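Local coordinates for protein xyloglucan-specific endo-beta-1,4-glucanase BoGH9A (Bacteroides ovatus, PDB 6DHT) that hydrolyses internal beta-1,4-glucosidic linkages in the backbone of xyloglucan, releasing xyloglucan oligosaccharides as an endo-acting family 9 glycoside hydrolase, at residues S207-H210 / L215-M218; D434-W437 / A441-C444. One frame throughout, in Å; residues are numbered along the deposited sequence.

From the N terminus, the chain leaves helix 194-199 and enters the loop that carries residues 207-210. Contact 1 closes this loop onto the first turns of helix 213-226, with a calcium ion held in the closure. Much later the chain leaves helix 395-416 and runs through residues 434-437. Contact 2 closes that loop onto the start of helix 439-458, by a salt bridge, a ring contact and a water. The two closures follow one another in series and neither nest nor cross. The centres of contacts 1 and 2 lie about 31 Å apart, on opposite sides of the chain's centre. Both belong to the helical catalytic domain, and Trp437 of contact 2 brings its side chain close to that of Glu548, the predicted proton donor.

Contact 1 of 2, residues S207-H210 / L215-M218; sequences SNNH and LDEM. With CA (calcium ion), chain D; EDO (1,2-ethanediol), chain H.
Asn209 meets Asp216 directly through its amide nitrogen and indirectly through a shared calcium ion. The side chain starts at CB, which points toward helix 213-226. With chi1 at 70°, CG sits between the backbone N and the carbonyl carbon. At the tip the two atoms divide the work. Asn209 OD1 binds the calcium ion at 2.4 Å. Asn209 ND2 donates a nearly straight hydrogen bond to Asp216 OD1 at 2.9 Å, with an N-H...O angle of 171°. The acceptor lies in the amide plane, but the donor stands above the carboxylate plane, and the two planes are turned 50° apart. Asp216 splits its oxygens in the same way: OD2 binds the calcium ion at 2.3 Å, while OD1 takes the amide and is also hydrogen-bonded to Tyr289 OH. The two side chains approach from opposite directions. The metal bonds and the hydrogen bond together probably limit the rotation of both groups.

This is a calcium site built from a loop and the start of the following helix in the family 9 catalytic domain. Glu206 O, Thr211 O and Asp213 OD1 also bind the ion. Ser207 OG is a second-shell group, hydrogen-bonded to Asp213 OD2.

Water 1 is a further ligand, 2.4 Å from the calcium ion. It donates to Asn209 O at 3.0 Å and more weakly to Ser207 O, so the loop backbone fixes it. An ethanediol, probably from the crystallisation liquor, lies near this water, and its O1 gives Asn209 O a weak hydrogen bond.

Contact 2 of 2, residues D434-W437 / A441-C444; sequences DFFW and AEKC
Lys443 and Asp434 form a salt bridge, with Lys443 NZ 2.7 Å from Asp434 OD1. The ammonium group meets that oxygen nearly in line with its C-O bond. The lysine gets there stretched out: CG is anti to the backbone N (chi1 -168°) and every later torsion is extended. Its CE also passes close to the same oxygen, 3.4 Å from Asp434 OD1. Nearer the helix, the Lys443 CB touches the Phe436 ring at CZ, 4.0 Å away, and the two side chains cross at about a right angle.

Glu442 meets the same ring at its edge. Its carboxyl carbon CD lies near the ring plane, 3.5 Å from Phe436 CE1, and the carboxylate is turned 60° from the ring. Phe436 therefore sits against two consecutive residues of the helix. Water 2 lies in the ring plane at the edge. It donates to Trp437 O at 2.7 Å and to Glu442 OE1 at 2.7 Å, bridging the loop backbone to the helix.

The contact folds the loop back over the first turns of helix 439-458, one of the helices of the (alpha/alpha)6 barrel of family 9 enzymes. This helix has a wider, pi-type turn at 441-444, where Glu442 and Lys443 meet the loop.

Further out, the other oxygen of Asp434, OD2, accepts hydrogen bonds from the backbone N of Gly429 and of Asp431. These hold the carboxylate that receives the lysine. Trp437 is placed by NE1, which is hydrogen-bonded to Tyr544 O, and by edge-to-face packing with the rings of Tyr544 and Trp553. Its side chain comes within about 4 Å of that of Glu548, the predicted proton donor, so this end of the loop probably borders the active site.

Contact 1 of 2, residues S207-H210 / L215-M218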
loop_
_atom_site.group_PDB
_atom_site.type_symbol
_atom_site.label_atom_id
_atom_site.label_comp_id
_atom_site.label_asym_id
_atom_site.label_seq_id
_atom_site.Cartn_x
_atom_site.Cartn_y
_atom_site.Cartn_z
ATOM N N SER A 207 -20.179 2.484 7.376
ATOM C CA SER A 207 -20.651 2.715 6.012
ATOM C C SER A 207 -21.926 3.552 5.923
ATOM O O SER A 207 -22.244 4.053 4.852
ATOM C CB SER A 207 -20.856 1.414 5.240
ATOM O OG SER A 207 -19.603 0.819 4.902
ATOM N N ASN A 208 -22.639 3.724 7.032
ATOM C CA ASN A 208 -23.890 4.497 6.978
ATOM C C ASN A 208 -23.813 5.850 7.669
ATOM O O ASN A 208 -24.841 6.493 7.885
ATOM C CB ASN A 208 -25.059 3.664 7.510
ATOM C CG ASN A 208 -25.383 2.481 6.605
ATOM O OD1 ASN A 208 -25.538 1.354 7.071
ATOM N ND2 ASN A 208 -25.457 2.730 5.299
ATOM N N ASN A 209 -22.606 6.309 7.975
ATOM C CA ASN A 209 -22.443 7.640 8.539
ATOM C C ASN A 209 -22.248 8.673 7.425
ATOM O O ASN A 209 -22.499 8.373 6.267
ATOM C CB ASN A 209 -21.323 7.677 9.580
ATOM C CG ASN A 209 -19.936 7.522 8.983
ATOM O OD1 ASN A 209 -19.729 7.596 7.761
ATOM N ND2 ASN A 209 -18.971 7.327 9.862
ATOM N N HIS A 210 -21.770 9.862 7.778
ATOM C CA HIS A 210 -21.634 10.956 6.815
ATOM C C HIS A 210 -20.205 11.193 6.336
ATOM O O HIS A 210 -19.894 12.241 5.761
ATOM C CB HIS A 210 -22.190 12.258 7.418
ATOM C CG HIS A 210 -23.681 12.282 7.522
ATOM N ND1 HIS A 210 -24.381 11.454 8.373
ATOM C CD2 HIS A 210 -24.608 13.022 6.871
ATOM C CE1 HIS A 210 -25.675 11.684 8.241
ATOM N NE2 HIS A 210 -25.839 12.633 7.337
ATOM N N LEU A 215 -11.842 7.349 4.972
ATOM C CA LEU A 215 -11.457 8.144 6.127
ATOM C C LEU A 215 -11.908 7.495 7.429
ATOM O O LEU A 215 -11.174 7.550 8.408
ATOM C CB LEU A 215 -12.039 9.544 6.037
ATOM C CG LEU A 215 -11.483 10.429 4.927
ATOM C CD1 LEU A 215 -12.064 11.856 5.041
ATOM C CD2 LEU A 215 -9.955 10.471 4.897
ATOM N N ASP A 216 -13.081 6.863 7.451
ATOM C CA ASP A 216 -13.457 6.087 8.645
ATOM C C ASP A 216 -12.388 5.069 8.997
ATOM O O ASP A 216 -11.997 4.896 10.170
ATOM C CB ASP A 216 -14.772 5.353 8.482
ATOM C CG ASP A 216 -15.970 6.285 8.358
ATOM O OD1 ASP A 216 -16.144 7.193 9.209
ATOM O OD2 ASP A 216 -16.732 6.073 7.405
ATOM N N GLU A 217 -11.926 4.352 7.983
ATOM C CA GLU A 217 -10.932 3.327 8.230
ATOM C C GLU A 217 -9.624 3.924 8.750
ATOM O O GLU A 217 -9.069 3.433 9.739
ATOM C CB GLU A 217 -10.675 2.473 6.983
ATOM C CG GLU A 217 -9.864 1.200 7.288
ATOM C CD GLU A 217 -10.588 0.290 8.276
ATOM O OE1 GLU A 217 -11.769 -0.046 8.017
ATOM O OE2 GLU A 217 -9.996 -0.046 9.339
ATOM N N MET A 218 -9.151 4.991 8.109
ATOM C CA MET A 218 -7.946 5.625 8.571
ATOM C C MET A 218 -8.111 6.043 10.014
ATOM O O MET A 218 -7.188 5.891 10.802
ATOM C CB MET A 218 -7.559 6.843 7.717
ATOM C CG MET A 218 -7.439 6.607 6.206
ATOM S SD MET A 218 -6.237 5.364 5.704
ATOM C CE MET A 218 -7.302 3.954 5.455
HETATM CA CA CA D . -18.674 6.187 6.187
HETATM C C1 EDO H . -21.304 9.963 2.319
HETATM O O1 EDO H . -21.107 9.259 3.550
HETATM C C2 EDO H . -20.082 10.841 2.097
HETATM O O2 EDO H . -18.953 9.980 1.956
HETATM O O HOH W 1 -20.636 6.501 4.909
#

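Contact 2 of 2, residues D434-W437 / A441-C444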
loop_
_atom_site.group_PDB
_atom_site.type_symbol
_atom_site.label_atom_id
_atom_site.label_comp_id
_atom_site.label_asym_id
_atom_site.label_seq_id
_atom_site.Cartn_x
_atom_site.Cartn_y
_atom_site.Cartn_z
ATOM N N ASP A 434 14.386 -6.261 -9.429
ATOM C CA ASP A 434 12.973 -5.949 -9.194
ATOM C C ASP A 434 12.360 -6.861 -8.136
ATOM O O ASP A 434 11.208 -6.651 -7.734
ATOM C CB ASP A 434 12.151 -6.148 -10.464
ATOM C CG ASP A 434 12.441 -5.132 -11.535
ATOM O OD1 ASP A 434 13.082 -4.105 -11.222
ATOM O OD2 ASP A 434 11.978 -5.335 -12.685
ATOM N N PHE A 435 13.094 -7.894 -7.730
ATOM C CA PHE A 435 12.552 -8.938 -6.852
ATOM C C PHE A 435 13.256 -9.014 -5.516
ATOM O O PHE A 435 14.466 -9.189 -5.442
ATOM C CB PHE A 435 12.581 -10.265 -7.600
ATOM C CG PHE A 435 11.959 -10.157 -8.949
ATOM C CD1 PHE A 435 10.586 -10.072 -9.075
ATOM C CD2 PHE A 435 12.746 -10.058 -10.083
ATOM C CE1 PHE A 435 9.993 -9.913 -10.307
ATOM C CE2 PHE A 435 12.162 -9.902 -11.323
ATOM C CZ PHE A 435 10.783 -9.808 -11.435
ATOM N N PHE A 436 12.469 -8.889 -4.455
ATOM C CA PHE A 436 12.958 -8.715 -3.107
ATOM C C PHE A 436 11.747 -8.693 -2.179
ATOM O O PHE A 436 10.623 -8.750 -2.666
ATOM C CB PHE A 436 13.779 -7.413 -2.963
ATOM C CG PHE A 436 13.016 -6.136 -3.309
ATOM C CD1 PHE A 436 12.341 -5.439 -2.335
ATOM C CD2 PHE A 436 13.038 -5.634 -4.601
ATOM C CE1 PHE A 436 11.662 -4.283 -2.642
ATOM C CE2 PHE A 436 12.351 -4.470 -4.925
ATOM C CZ PHE A 436 11.677 -3.795 -3.936
ATOM N N TRP A 437 11.972 -8.629 -0.874
ATOM C CA TRP A 437 10.892 -8.720 0.101
ATOM C C TRP A 437 9.909 -7.604 -0.101
ATOM O O TRP A 437 10.249 -6.437 0.061
ATOM C CB TRP A 437 11.440 -8.643 1.520
ATOM C CG TRP A 437 10.498 -9.029 2.614
ATOM C CD1 TRP A 437 9.859 -10.244 2.777
ATOM C CD2 TRP A 437 10.147 -8.241 3.749
ATOM N NE1 TRP A 437 9.125 -10.233 3.927
ATOM C CE2 TRP A 437 9.282 -9.022 4.550
ATOM C CE3 TRP A 437 10.448 -6.934 4.153
ATOM C CZ2 TRP A 437 8.739 -8.548 5.735
ATOM C CZ3 TRP A 437 9.907 -6.468 5.338
ATOM C CH2 TRP A 437 9.062 -7.269 6.115
ATOM N N ALA A 441 4.511 -4.632 -3.881
ATOM C CA ALA A 441 3.994 -3.348 -3.401
ATOM C C ALA A 441 5.054 -2.263 -3.542
ATOM O O ALA A 441 4.783 -1.185 -4.105
ATOM C CB ALA A 441 3.555 -3.454 -1.964
ATOM N N GLU A 442 6.233 -2.508 -2.980
ATOM C CA GLU A 442 7.278 -1.485 -2.858
ATOM C C GLU A 442 7.777 -0.979 -4.178
ATOM O O GLU A 442 8.119 0.206 -4.302
ATOM C CB GLU A 442 8.494 -2.007 -2.096
ATOM C CG GLU A 442 9.462 -0.881 -1.659
ATOM C CD GLU A 442 10.733 -1.358 -0.922
ATOM O OE1 GLU A 442 10.636 -2.095 0.077
ATOM O OE2 GLU A 442 11.848 -0.967 -1.333
ATOM N N LYS A 443 7.866 -1.865 -5.162
ATOM C CA LYS A 443 8.330 -1.466 -6.466
ATOM C C LYS A 443 7.220 -1.492 -7.493
ATOM O O LYS A 443 6.944 -0.478 -8.115
ATOM C CB LYS A 443 9.528 -2.273 -6.923
ATOM C CG LYS A 443 10.169 -1.669 -8.144
ATOM C CD LYS A 443 11.564 -2.141 -8.353
ATOM C CE LYS A 443 12.222 -1.303 -9.422
ATOM N NZ LYS A 443 13.541 -1.853 -9.801
ATOM N N CYS A 444 6.557 -2.618 -7.716
ATOM C CA CYS A 444 5.582 -2.658 -8.807
ATOM C C CYS A 444 4.414 -1.670 -8.599
ATOM O O CYS A 444 4.133 -0.829 -9.446
ATOM C CB CYS A 444 5.081 -4.087 -9.012
ATOM S SG CYS A 444 4.065 -4.317 -10.466
HETATM O O HOH W 2 11.388 -4.325 1.319
#